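Local coordinates for protein Tox3 (Phaeosphaeria nodorum, PDB 6WES) that acts as a necrotrophic effector of a fungal pathogen, here probably in its mature form without the pro-domain, and is probably recognised in the host through Snn3, at residues Asp32-Glu36 with Met111-Ile115. Sequence-based numbering, arbitrary orientation.
Sequences DIPFE and MHNNI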
loop_
_atom_site.group_PDB
_atom_site.type_symbol
_atom_site.label_atom_id
_atom_site.label_comp_id
_atom_site.label_asym_id
_atom_site.label_seq_id
_atom_site.Cartn_x
_atom_site.Cartn_y
_atom_site.Cartn_z
ATOM N N ASP A 32 4.608 -12.048 -3.048
ATOM C CA ASP A 32 5.041 -13.393 -3.401
ATOM C C ASP A 32 6.534 -13.480 -3.119
ATOM O O ASP A 32 7.293 -12.562 -3.480
ATOM C CB ASP A 32 4.704 -13.716 -4.869
ATOM C CG ASP A 32 3.213 -14.038 -5.076
ATOM O OD1 ASP A 32 2.816 -15.227 -5.072
ATOM O OD2 ASP A 32 2.418 -13.095 -5.253
ATOM N N ILE A 33 6.943 -14.542 -2.430
ATOM C CA ILE A 33 8.321 -14.668 -1.945
ATOM C C ILE A 33 8.844 -16.074 -2.216
ATOM O O ILE A 33 8.599 -16.981 -1.410
ATOM C CB ILE A 33 8.430 -14.375 -0.438
ATOM C CG1 ILE A 33 7.654 -13.111 -0.052
ATOM C CG2 ILE A 33 9.910 -14.265 -0.077
ATOM C CD1 ILE A 33 6.389 -13.418 0.649
ATOM N N PRO A 34 9.549 -16.302 -3.316
ATOM C CA PRO A 34 10.152 -17.613 -3.561
ATOM C C PRO A 34 11.275 -17.875 -2.571
ATOM O O PRO A 34 11.916 -16.952 -2.056
ATOM C CB PRO A 34 10.737 -17.479 -4.976
ATOM C CG PRO A 34 10.200 -16.176 -5.548
ATOM C CD PRO A 34 9.795 -15.340 -4.398
ATOM N N PHE A 35 11.537 -19.153 -2.314
ATOM C CA PHE A 35 12.614 -19.508 -1.399
ATOM C C PHE A 35 13.331 -20.711 -1.997
ATOM O O PHE A 35 12.704 -21.742 -2.271
ATOM C CB PHE A 35 12.042 -19.837 -0.007
ATOM C CG PHE A 35 13.065 -20.243 1.029
ATOM C CD1 PHE A 35 13.567 -19.333 1.925
ATOM C CD2 PHE A 35 13.455 -21.566 1.141
ATOM C CE1 PHE A 35 14.502 -19.717 2.899
ATOM C CE2 PHE A 35 14.399 -21.965 2.098
ATOM C CZ PHE A 35 14.909 -21.038 2.982
ATOM N N GLU A 36 14.643 -20.608 -2.165
ATOM C CA GLU A 36 15.425 -21.725 -2.688
ATOM C C GLU A 36 15.838 -22.630 -1.535
ATOM O O GLU A 36 16.618 -22.220 -0.664
ATOM C CB GLU A 36 16.648 -21.194 -3.438
ATOM C CG GLU A 36 17.686 -22.260 -3.820
ATOM C CD GLU A 36 17.108 -23.432 -4.608
ATOM O OE1 GLU A 36 16.749 -23.213 -5.792
ATOM O OE2 GLU A 36 17.059 -24.549 -4.074
ATOM N N MET A 111 14.460 -19.778 9.279
ATOM C CA MET A 111 14.298 -19.882 7.832
ATOM C C MET A 111 15.195 -20.952 7.206
ATOM O O MET A 111 15.663 -20.813 6.073
ATOM C CB MET A 111 14.460 -18.511 7.169
ATOM C CG MET A 111 13.190 -17.702 7.329
ATOM S SD MET A 111 13.223 -16.046 6.629
ATOM C CE MET A 111 13.950 -16.343 5.024
ATOM N N HIS A 112 15.433 -22.063 7.910
ATOM C CA HIS A 112 16.278 -23.097 7.332
ATOM C C HIS A 112 15.575 -23.860 6.213
ATOM O O HIS A 112 16.248 -24.351 5.294
ATOM C CB HIS A 112 16.802 -24.016 8.438
ATOM C CG HIS A 112 17.768 -23.327 9.353
ATOM N ND1 HIS A 112 17.365 -22.621 10.468
ATOM C CD2 HIS A 112 19.111 -23.176 9.277
ATOM C CE1 HIS A 112 18.421 -22.094 11.060
ATOM N NE2 HIS A 112 19.492 -22.415 10.357
ATOM N N ASN A 113 14.240 -23.943 6.246
ATOM C CA ASN A 113 13.477 -24.763 5.312
ATOM C C ASN A 113 12.600 -23.962 4.373
ATOM O O ASN A 113 12.241 -24.468 3.303
ATOM C CB ASN A 113 12.551 -25.725 6.073
ATOM C CG ASN A 113 13.300 -26.615 7.038
ATOM O OD1 ASN A 113 14.321 -27.184 6.690
ATOM N ND2 ASN A 113 12.796 -26.721 8.268
ATOM N N ASN A 114 12.225 -22.750 4.755
ATOM C CA ASN A 114 11.325 -21.908 3.973
ATOM C C ASN A 114 11.342 -20.538 4.645
ATOM O O ASN A 114 12.033 -20.326 5.652
ATOM C CB ASN A 114 9.911 -22.506 3.954
ATOM C CG ASN A 114 9.067 -22.023 2.787
ATOM O OD1 ASN A 114 9.449 -21.130 2.049
ATOM N ND2 ASN A 114 7.906 -22.638 2.615
ATOM N N ILE A 115 10.580 -19.601 4.084
ATOM C CA ILE A 115 10.422 -18.287 4.726
ATOM C C ILE A 115 9.777 -18.451 6.103
ATOM O O ILE A 115 9.152 -19.468 6.425
ATOM C CB ILE A 115 9.586 -17.330 3.866
ATOM C CG1 ILE A 115 8.138 -17.807 3.750
ATOM C CG2 ILE A 115 10.270 -17.112 2.495
ATOM C CD1 ILE A 115 7.213 -16.705 3.218
#
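Phe-35, next to last in strand 23-36, inserts its ring into the bend formed by 111-115. Its t rotamer (chi1 179°) carries the ring straight out from the strand, so that Asn-114 CA sits 3.5 Å from the ring centroid, 11° off the normal: a CH-pi contact over one face. At the ring edge, Phe-35 CZ comes within 3.2 Å of Met-111 O. Apolar side-chain packing brings Phe-35 CE1 4.0 Å from Met-111 CE, which the methionine's p chi3 turns back toward the ring. The contact lies near one end of the elongated beta barrel of SnTox3, where the long loop between strands 92-105 and 126-133 packs against strand 23-36. Ile-115, in the p rotamer, places CG2 3.9 Å from Ile-33 CG2 and 4.0 Å from Phe-35 CD1, bridging the two residues of 32-36 whose CA-to-CB bonds point toward the loop. Asn-114 folds its amide back, OD1 accepting a hydrogen bond from Ile-115 N (2.8 Å); the same oxygen bonds Asn-5 of strand 2-16, whose side chain also reaches Ile-33 O.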